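Local coordinates for methyl-coenzyme M reductase subunit beta (Methanosarcina barkeri, PDB 1E6Y), which forms part of the nickel F430 enzyme that reduces methyl-coenzyme M with coenzyme B, releasing methane and the mixed heterodisulfide in the last step of methanogenesis, at residues Gly183-Ile191 against Tyr214-Met222. Residues are numbered along the deposited sequence; the frame is centred on the assembly and turned at random.
Sequences GLGFSLRNI and YEQSGIFEM
Ile191 CD1 sits over one face of the Tyr214 ring, 3.6 Å from the ring centroid and 13° off the ring normal, a CH-pi contact. The Arg189 guanidinium carries Ile219 CD1 on one face, 3.6 Å from Arg189 NH2, and Glu215 at its edge. There the grip is side-on: Arg189 NE donates to Glu215 OE1 (3.0 Å, nearly straight) and Arg189 NH1 to Glu215 OE2 (2.8 Å). The two planes are nonetheless turned 45° apart: OE1 is met from above the carboxylate plane, OE2 on its syn side but tilted out of it. A bend at chi3 (69°) swings the guanidinium to this acid after Arg189 CG has passed over Gly218 CA. Arg189 NH1 also hydrogen-bonds to Ser382 O. Met222 SD approaches the Phe186 ring obliquely, 3.5 Å from Phe186 CE1, a Met-aromatic contact, while Arg189 CD lies above one face of that ring, toward its rim. One water links Gly185 O, Leu188 N and Glu221 OE1; the Glu221 carboxylate also accepts from backbone N atoms of Ala121 and Asp122 of the second subunit. Well away from the coenzyme pockets, this is buried loop-on-helix packing: a loop with a type II turn and 3-10 segment 187-189 runs along 214-222, clamped by a bidentate Arg-Glu salt bridge.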
ATOM      1  N   GLY E 183      10.279  -1.158   8.525  1.00  9.46           N
ATOM      2  CA  GLY E 183      10.567  -2.397   9.223  1.00  9.39           C
ATOM      3  C   GLY E 183       9.967  -2.461  10.612  1.00  9.42           C
ATOM      4  O   GLY E 183       9.275  -1.541  11.054  1.00  9.51           O
ATOM      5  N   LEU E 184      10.267  -3.548  11.314  1.00  8.69           N
ATOM      6  CA  LEU E 184       9.782  -3.750  12.672  1.00  8.53           C
ATOM      7  C   LEU E 184      10.789  -3.178  13.669  1.00  8.69           C
ATOM      8  O   LEU E 184      11.970  -3.532  13.644  1.00  7.98           O
ATOM      9  CB  LEU E 184       9.569  -5.244  12.916  1.00  7.89           C
ATOM     10  CG  LEU E 184       8.789  -5.961  11.805  1.00  7.42           C
ATOM     11  CD1 LEU E 184       8.782  -7.454  12.059  1.00  7.19           C
ATOM     12  CD2 LEU E 184       7.368  -5.418  11.729  1.00  6.86           C
ATOM     13  N   GLY E 185      10.328  -2.250  14.504  1.00  8.40           N
ATOM     14  CA  GLY E 185      11.215  -1.548  15.417  1.00  8.26           C
ATOM     15  C   GLY E 185      11.732  -0.232  14.853  1.00  8.72           C
ATOM     16  O   GLY E 185      12.686   0.342  15.381  1.00  8.65           O
ATOM     17  N   PHE E 186      11.040   0.296  13.846  1.00  8.01           N
ATOM     18  CA  PHE E 186      11.540   1.438  13.083  1.00  7.97           C
ATOM     19  C   PHE E 186      10.919   2.788  13.432  1.00  7.76           C
ATOM     20  O   PHE E 186      11.310   3.806  12.865  1.00  8.02           O
ATOM     21  CB  PHE E 186      11.368   1.184  11.581  1.00  7.87           C
ATOM     22  CG  PHE E 186      12.589   0.606  10.924  1.00  7.56           C
ATOM     23  CD1 PHE E 186      12.951  -0.720  11.148  1.00  7.61           C
ATOM     24  CD2 PHE E 186      13.393   1.394  10.099  1.00  7.47           C
ATOM     25  CE1 PHE E 186      14.099  -1.255  10.558  1.00  6.87           C
ATOM     26  CE2 PHE E 186      14.541   0.870   9.506  1.00  7.36           C
ATOM     27  CZ  PHE E 186      14.896  -0.457   9.735  1.00  7.84           C
ATOM     28  N   SER E 187       9.985   2.810  14.380  1.00  7.46           N
ATOM     29  CA  SER E 187       9.251   4.039  14.686  1.00  7.71           C
ATOM     30  C   SER E 187      10.152   5.199  15.115  1.00  7.97           C
ATOM     31  O   SER E 187       9.993   6.322  14.637  1.00  8.13           O
ATOM     32  CB  SER E 187       8.201   3.776  15.763  1.00  7.90           C
ATOM     33  OG  SER E 187       7.174   2.931  15.274  1.00  8.38           O
ATOM     34  N   LEU E 188      11.124   4.915  15.981  1.00  8.02           N
ATOM     35  CA  LEU E 188      12.047   5.943  16.464  1.00  8.40           C
ATOM     36  C   LEU E 188      13.087   6.318  15.410  1.00  9.14           C
ATOM     37  O   LEU E 188      13.834   7.283  15.581  1.00  8.69           O
ATOM     38  CB  LEU E 188      12.745   5.476  17.749  1.00  9.30           C
ATOM     39  CG  LEU E 188      11.821   5.193  18.938  1.00  8.85           C
ATOM     40  CD1 LEU E 188      12.614   4.619  20.102  1.00  9.57           C
ATOM     41  CD2 LEU E 188      11.107   6.472  19.346  1.00  9.98           C
ATOM     42  N   ARG E 189      13.134   5.555  14.320  1.00  8.56           N
ATOM     43  CA  ARG E 189      13.995   5.906  13.193  1.00  8.83           C
ATOM     44  C   ARG E 189      13.307   6.812  12.201  1.00  8.28           C
ATOM     45  O   ARG E 189      13.975   7.444  11.376  1.00  7.97           O
ATOM     46  CB  ARG E 189      14.502   4.629  12.525  1.00  8.64           C
ATOM     47  CG  ARG E 189      15.190   3.684  13.503  1.00  8.76           C
ATOM     48  CD  ARG E 189      16.030   2.625  12.808  1.00  8.12           C
ATOM     49  NE  ARG E 189      17.199   3.261  12.175  1.00  8.49           N
ATOM     50  CZ  ARG E 189      17.996   2.529  11.372  1.00  8.30           C
ATOM     51  NH1 ARG E 189      19.039   3.185  10.866  1.00  8.02           N
ATOM     52  NH2 ARG E 189      17.728   1.261  11.140  1.00  8.91           N
ATOM     53  N   ASN E 190      11.990   6.954  12.304  1.00  8.15           N
ATOM     54  CA  ASN E 190      11.278   7.844  11.393  1.00  8.54           C
ATOM     55  C   ASN E 190      11.189   9.277  11.925  1.00  9.07           C
ATOM     56  O   ASN E 190      10.101   9.781  12.218  1.00  9.19           O
ATOM     57  CB  ASN E 190       9.878   7.302  11.090  1.00  8.22           C
ATOM     58  CG  ASN E 190       9.329   7.830   9.777  1.00  8.39           C
ATOM     59  OD1 ASN E 190       9.946   8.678   9.130  1.00  8.46           O
ATOM     60  ND2 ASN E 190       8.184   7.301   9.354  1.00  8.61           N
ATOM     61  N   ILE E 191      12.344   9.932  12.023  1.00  9.20           N
ATOM     62  CA  ILE E 191      12.424  11.319  12.474  1.00 10.09           C
ATOM     63  C   ILE E 191      13.341  12.075  11.519  1.00 10.42           C
ATOM     64  O   ILE E 191      14.539  11.802  11.464  1.00 10.35           O
ATOM     65  CB  ILE E 191      13.016  11.412  13.908  1.00 11.19           C
ATOM     66  CG1 ILE E 191      12.183  10.571  14.879  1.00 11.08           C
ATOM     67  CG2 ILE E 191      13.065  12.866  14.365  1.00 11.32           C
ATOM     68  CD1 ILE E 191      12.845  10.342  16.215  1.00 11.93           C
ATOM     69  N   TYR E 214      18.124   8.430  19.298  1.00  8.87           N
ATOM     70  CA  TYR E 214      16.944   7.943  18.589  1.00  8.57           C
ATOM     71  C   TYR E 214      17.280   6.731  17.722  1.00  8.67           C
ATOM     72  O   TYR E 214      16.576   5.721  17.757  1.00  9.23           O
ATOM     73  CB  TYR E 214      16.349   9.048  17.710  1.00  8.08           C
ATOM     74  CG  TYR E 214      15.598  10.127  18.466  1.00  7.85           C
ATOM     75  CD1 TYR E 214      15.698  11.463  18.078  1.00  7.99           C
ATOM     76  CD2 TYR E 214      14.716   9.804  19.503  1.00  8.38           C
ATOM     77  CE1 TYR E 214      14.934  12.451  18.694  1.00  9.19           C
ATOM     78  CE2 TYR E 214      13.951  10.788  20.128  1.00  8.91           C
ATOM     79  CZ  TYR E 214      14.065  12.108  19.715  1.00  8.17           C
ATOM     80  OH  TYR E 214      13.306  13.087  20.312  1.00  8.91           O
ATOM     81  N   GLU E 215      18.364   6.833  16.958  1.00  8.25           N
ATOM     82  CA  GLU E 215      18.776   5.766  16.049  1.00  8.42           C
ATOM     83  C   GLU E 215      19.092   4.472  16.785  1.00  8.33           C
ATOM     84  O   GLU E 215      18.597   3.410  16.412  1.00  8.77           O
ATOM     85  CB  GLU E 215      19.994   6.202  15.232  1.00  7.73           C
ATOM     86  CG  GLU E 215      19.646   7.040  14.008  1.00  8.62           C
ATOM     87  CD  GLU E 215      18.937   6.232  12.935  1.00  9.01           C
ATOM     88  OE1 GLU E 215      17.692   6.137  12.979  1.00  8.43           O
ATOM     89  OE2 GLU E 215      19.625   5.698  12.044  1.00  9.94           O
ATOM     90  N   GLN E 216      19.882   4.565  17.848  1.00  8.41           N
ATOM     91  CA  GLN E 216      20.250   3.376  18.609  1.00  8.54           C
ATOM     92  C   GLN E 216      19.089   2.813  19.417  1.00  9.15           C
ATOM     93  O   GLN E 216      18.984   1.600  19.584  1.00  9.58           O
ATOM     94  CB  GLN E 216      21.447   3.661  19.522  1.00  9.20           C
ATOM     95  CG  GLN E 216      22.753   3.926  18.764  1.00  9.89           C
ATOM     96  CD  GLN E 216      23.071   2.865  17.719  1.00 10.58           C
ATOM     97  OE1 GLN E 216      22.748   1.686  17.889  1.00  9.91           O
ATOM     98  NE2 GLN E 216      23.713   3.280  16.633  1.00 10.84           N
ATOM     99  N   SER E 217      18.172   3.679  19.843  1.00  9.08           N
ATOM    100  CA  SER E 217      16.923   3.215  20.442  1.00  9.10           C
ATOM    101  C   SER E 217      16.117   2.418  19.420  1.00  8.83           C
ATOM    102  O   SER E 217      15.525   1.389  19.750  1.00  9.36           O
ATOM    103  CB  SER E 217      16.097   4.397  20.951  1.00  9.25           C
ATOM    104  OG  SER E 217      16.730   5.015  22.058  1.00 10.24           O
ATOM    105  N   GLY E 218      16.187   2.849  18.162  1.00  8.43           N
ATOM    106  CA  GLY E 218      15.593   2.098  17.071  1.00  8.11           C
ATOM    107  C   GLY E 218      16.279   0.763  16.837  1.00  7.88           C
ATOM    108  O   GLY E 218      15.612  -0.270  16.794  1.00  7.75           O
ATOM    109  N   ILE E 219      17.607   0.771  16.731  1.00  8.23           N
ATOM    110  CA  ILE E 219      18.373  -0.463  16.542  1.00  8.01           C
ATOM    111  C   ILE E 219      18.085  -1.467  17.662  1.00  8.04           C
ATOM    112  O   ILE E 219      17.890  -2.654  17.401  1.00  8.92           O
ATOM    113  CB  ILE E 219      19.899  -0.187  16.487  1.00  7.98           C
ATOM    114  CG1 ILE E 219      20.217   0.808  15.364  1.00  8.13           C
ATOM    115  CG2 ILE E 219      20.665  -1.489  16.271  1.00  9.17           C
ATOM    116  CD1 ILE E 219      19.764   0.358  13.981  1.00  9.76           C
ATOM    117  N   PHE E 220      17.941  -0.969  18.885  1.00  8.42           N
ATOM    118  CA  PHE E 220      17.596  -1.824  20.015  1.00  8.62           C
ATOM    119  C   PHE E 220      16.194  -2.413  19.868  1.00  8.49           C
ATOM    120  O   PHE E 220      15.988  -3.603  20.107  1.00  8.95           O
ATOM    121  CB  PHE E 220      17.707  -1.048  21.330  1.00  9.11           C
ATOM    122  CG  PHE E 220      19.073  -1.116  21.959  1.00  9.37           C
ATOM    123  CD1 PHE E 220      20.162  -0.491  21.361  1.00  9.91           C
ATOM    124  CD2 PHE E 220      19.274  -1.825  23.140  1.00  9.89           C
ATOM    125  CE1 PHE E 220      21.433  -0.572  21.928  1.00 10.60           C
ATOM    126  CE2 PHE E 220      20.539  -1.912  23.714  1.00 10.05           C
ATOM    127  CZ  PHE E 220      21.620  -1.285  23.109  1.00 10.17           C
ATOM    128  N   GLU E 221      15.239  -1.597  19.431  1.00  8.89           N
ATOM    129  CA  GLU E 221      13.872  -2.080  19.248  1.00  7.97           C
ATOM    130  C   GLU E 221      13.758  -3.011  18.036  1.00  7.76           C
ATOM    131  O   GLU E 221      12.874  -3.869  17.988  1.00  8.06           O
ATOM    132  CB  GLU E 221      12.897  -0.906  19.114  1.00  8.19           C
ATOM    133  CG  GLU E 221      11.443  -1.313  19.334  1.00  9.08           C
ATOM    134  CD  GLU E 221      10.470  -0.146  19.365  1.00  9.56           C
ATOM    135  OE1 GLU E 221      10.875   1.003  19.083  1.00  9.57           O
ATOM    136  OE2 GLU E 221       9.287  -0.387  19.677  1.00  8.72           O
ATOM    137  N   MET E 222      14.692  -2.873  17.094  1.00  7.35           N
ATOM    138  CA  MET E 222      14.792  -3.766  15.934  1.00  7.39           C
ATOM    139  C   MET E 222      15.373  -5.131  16.301  1.00  7.99           C
ATOM    140  O   MET E 222      15.420  -6.035  15.467  1.00  7.92           O
ATOM    141  CB  MET E 222      15.684  -3.143  14.855  1.00  7.69           C
ATOM    142  CG  MET E 222      15.075  -1.979  14.101  1.00  7.32           C
ATOM    143  SD  MET E 222      16.338  -1.023  13.253  1.00  8.56           S
ATOM    144  CE  MET E 222      17.137  -2.300  12.251  1.00  9.25           C
TER
HETATM  145  O   HOH W   1      12.184   2.418  17.065  1.00  7.46           O
HETATM  146  O   HOH W   2      16.282   8.132  14.298  1.00 11.68           O